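Local coordinates for hydroxyethylthiazole kinase (Pyrococcus horikoshii, PDB 3HPD) that phosphorylates the hydroxyl group of 4-methyl-5-beta-hydroxyethylthiazole with ATP, a magnesium-dependent step of thiamine biosynthesis, at the interface of chains A and B. Residues are numbered along the deposited sequence; one frame, centred on the assembly and turned at random. Chains: chain A/B, Hydroxyethylthiazole kinase.

The interface of chains A and B. Residues chain A 67, 98-102; chain B 44, 48-49, 52-53.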
ATOM      1  N   LEU A  67       3.335  10.388  10.021  1.00 11.81           N
ATOM      2  CA  LEU A  67       4.527  11.222  10.104  1.00 14.13           C
ATOM      3  C   LEU A  67       5.548  10.838  11.166  1.00 14.05           C
ATOM      4  O   LEU A  67       5.271  10.052  12.071  1.00 12.11           O
ATOM      5  CB  LEU A  67       4.133  12.688  10.328  1.00 17.58           C
ATOM      6  CG  LEU A  67       3.189  13.095  11.473  1.00 21.39           C
ATOM      7  CD1 LEU A  67       3.127  12.040  12.567  1.00 22.16           C
ATOM      8  CD2 LEU A  67       3.653  14.435  12.035  1.00 19.62           C
ATOM      9  N   ALA A  98      -5.430  13.890  18.384  1.00 17.40           N
ATOM     10  CA  ALA A  98      -5.143  12.568  18.944  1.00 17.25           C
ATOM     11  C   ALA A  98      -3.785  12.570  19.647  1.00 16.25           C
ATOM     12  O   ALA A  98      -3.601  11.909  20.670  1.00 16.89           O
ATOM     13  CB  ALA A  98      -5.161  11.519  17.844  1.00 18.38           C
ATOM     14  N   THR A  99      -2.825  13.294  19.080  1.00 15.10           N
ATOM     15  CA  THR A  99      -1.500  13.403  19.684  1.00 14.12           C
ATOM     16  C   THR A  99      -1.047  14.843  19.505  1.00 14.80           C
ATOM     17  O   THR A  99      -1.411  15.494  18.522  1.00 14.53           O
ATOM     18  CB  THR A  99      -0.456  12.468  19.018  1.00 13.31           C
ATOM     19  OG1 THR A  99      -0.162  12.933  17.693  1.00 14.47           O
ATOM     20  CG2 THR A  99      -0.975  11.033  18.961  1.00 14.11           C
ATOM     21  N   LYS A 100      -0.270  15.344  20.460  1.00 14.30           N
ATOM     22  CA  LYS A 100       0.225  16.713  20.400  1.00 15.88           C
ATOM     23  C   LYS A 100       1.119  16.887  19.180  1.00 15.67           C
ATOM     24  O   LYS A 100       1.126  17.943  18.549  1.00 15.27           O
ATOM     25  CB  LYS A 100       1.026  17.048  21.662  1.00 17.96           C
ATOM     26  CG  LYS A 100       0.242  16.969  22.965  1.00 23.85           C
ATOM     27  CD  LYS A 100       1.171  17.199  24.155  1.00 26.83           C
ATOM     28  CE  LYS A 100       0.450  17.024  25.479  1.00 31.05           C
ATOM     29  NZ  LYS A 100       1.381  17.184  26.632  1.00 33.14           N
ATOM     30  N   PHE A 101       1.877  15.842  18.861  1.00 15.53           N
ATOM     31  CA  PHE A 101       2.786  15.855  17.719  1.00 15.43           C
ATOM     32  C   PHE A 101       2.045  16.198  16.428  1.00 15.01           C
ATOM     33  O   PHE A 101       2.497  17.034  15.647  1.00 16.06           O
ATOM     34  CB  PHE A 101       3.476  14.488  17.597  1.00 16.96           C
ATOM     35  CG  PHE A 101       4.548  14.424  16.538  1.00 18.65           C
ATOM     36  CD1 PHE A 101       5.502  15.432  16.426  1.00 18.40           C
ATOM     37  CD2 PHE A 101       4.628  13.328  15.677  1.00 17.11           C
ATOM     38  CE1 PHE A 101       6.523  15.350  15.476  1.00 19.35           C
ATOM     39  CE2 PHE A 101       5.644  13.236  14.726  1.00 17.13           C
ATOM     40  CZ  PHE A 101       6.593  14.249  14.624  1.00 19.33           C
ATOM     41  N   ARG A 102       0.897  15.561  16.210  1.00 13.25           N
ATOM     42  CA  ARG A 102       0.114  15.812  15.006  1.00 12.50           C
ATOM     43  C   ARG A 102      -0.537  17.187  15.020  1.00 12.19           C
ATOM     44  O   ARG A 102      -0.615  17.855  13.991  1.00 13.13           O
ATOM     45  CB  ARG A 102      -0.943  14.719  14.837  1.00 11.42           C
ATOM     46  CG  ARG A 102      -0.301  13.365  14.645  1.00 12.91           C
ATOM     47  CD  ARG A 102      -1.302  12.251  14.497  1.00 15.54           C
ATOM     48  NE  ARG A 102      -0.597  10.989  14.316  1.00 14.67           N
ATOM     49  CZ  ARG A 102      -0.859  10.118  13.352  1.00 16.44           C
ATOM     50  NH1 ARG A 102      -1.822  10.370  12.473  1.00 15.87           N
ATOM     51  NH2 ARG A 102      -0.149   9.003  13.261  1.00 13.18           N
TER
ATOM     52  N   ALA B  44       1.016   4.186  13.436  1.00 14.44           N
ATOM     53  CA  ALA B  44       1.884   5.255  13.913  1.00 12.83           C
ATOM     54  C   ALA B  44       3.177   4.654  14.446  1.00 14.44           C
ATOM     55  O   ALA B  44       3.169   3.579  15.050  1.00 15.17           O
ATOM     56  CB  ALA B  44       1.185   6.051  15.004  1.00 11.87           C
ATOM     57  N   GLU B  48       7.906  10.462  18.873  1.00 15.82           N
ATOM     58  CA  GLU B  48       7.311  11.665  19.438  1.00 14.59           C
ATOM     59  C   GLU B  48       5.836  11.511  19.813  1.00 15.18           C
ATOM     60  O   GLU B  48       5.290  12.358  20.517  1.00 14.12           O
ATOM     61  CB  GLU B  48       7.453  12.851  18.478  1.00 15.73           C
ATOM     62  CG  GLU B  48       8.870  13.367  18.326  1.00 17.22           C
ATOM     63  CD  GLU B  48       9.625  12.701  17.192  1.00 19.81           C
ATOM     64  OE1 GLU B  48       9.273  11.562  16.820  1.00 17.83           O
ATOM     65  OE2 GLU B  48      10.582  13.318  16.680  1.00 22.54           O
ATOM     66  N   GLU B  49       5.188  10.446  19.346  1.00 13.28           N
ATOM     67  CA  GLU B  49       3.778  10.237  19.665  1.00 13.55           C
ATOM     68  C   GLU B  49       3.437   8.818  20.117  1.00 13.30           C
ATOM     69  O   GLU B  49       2.269   8.512  20.340  1.00 13.54           O
ATOM     70  CB  GLU B  49       2.897  10.596  18.461  1.00 13.07           C
ATOM     71  CG  GLU B  49       2.988   9.615  17.297  1.00 13.26           C
ATOM     72  CD  GLU B  49       2.068   9.983  16.143  1.00 16.45           C
ATOM     73  OE1 GLU B  49       1.244  10.910  16.302  1.00 16.72           O
ATOM     74  OE2 GLU B  49       2.167   9.340  15.076  1.00 15.73           O
ATOM     75  N   GLU B  52       1.407   8.692  23.562  1.00 14.77           N
ATOM     76  CA  GLU B  52       0.027   9.148  23.433  1.00 14.28           C
ATOM     77  C   GLU B  52      -0.836   8.208  22.597  1.00 13.18           C
ATOM     78  O   GLU B  52      -2.013   8.008  22.897  1.00 12.95           O
ATOM     79  CB  GLU B  52      -0.011  10.552  22.832  1.00 14.91           C
ATOM     80  CG  GLU B  52       0.519  11.620  23.771  1.00 20.65           C
ATOM     81  CD  GLU B  52       0.671  12.966  23.090  1.00 20.73           C
ATOM     82  OE1 GLU B  52      -0.353  13.554  22.699  1.00 21.65           O
ATOM     83  OE2 GLU B  52       1.821  13.426  22.944  1.00 26.03           O
ATOM     84  N   MET B  53      -0.252   7.625  21.557  1.00 13.57           N
ATOM     85  CA  MET B  53      -1.003   6.722  20.694  1.00 12.65           C
ATOM     86  C   MET B  53      -1.295   5.385  21.387  1.00 12.08           C
ATOM     87  O   MET B  53      -2.405   4.861  21.291  1.00 13.08           O
ATOM     88  CB  MET B  53      -0.241   6.492  19.383  1.00 15.62           C
ATOM     89  CG  MET B  53      -1.136   6.088  18.224  1.00 18.98           C
ATOM     90  SD  MET B  53      -2.412   7.329  17.887  1.00 20.02           S
ATOM     91  CE  MET B  53      -1.624   8.314  16.600  1.00 17.41           C
TER
HETATM   92  O   HOH W   1       3.925   8.061  13.446  1.00 11.05           O
HETATM   93  O   HOH W   2       2.723  13.625  20.536  1.00 19.33           O
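Carboxylate oxygen OE1 of B:Glu49 accepts two hydrogen bonds from chain A: A:Arg102 NE at 2.7 Å, on the syn lone pair, and the A:Thr99 hydroxyl OG1 at 2.8 Å, nearly along the C-O axis. The guanidinium makes a side-on, two-nitrogen salt bridge, its NH2 reaching B:Glu49 OE2 at 3.0 Å, with the two planes 19° apart. B:Glu49 has its CG between backbone N and carbonyl carbon (chi1 71°) and then runs out straight, which carries the carboxylate to the NE/NH2 edge of the guanidinium. An alanine here would probably leave A:Arg102 without its acid mate and A:Thr99 OG1 without its acceptor across the interface. Water 1 links OE2 to A:Leu67 O. The methyl CE of B:Met53 packs 3.7 Å from A:Thr99 CG2 and also touches the guanidinium carbon. On the other flank, B:Glu48 lays its CB over the A:Phe101 ring, 3.8 Å from the centroid. A:Thr99 OG1 also N-caps helix 100-112, accepting A:Arg102 N at 3.2 Å. B:Glu52 OE1 adds a cap from the partner chain, taking A:Lys100 N at 2.9 Å, where the helix dipole would probably favour its charge; its OE2 shares water 2 with A:Phe101 N and B:Glu48 O. That helix start meets the loop after strand 40-43 and helix 50-56 of chain B, a patch that probably helps hold neighbouring subunits together in the trimer typical of thiazole kinases.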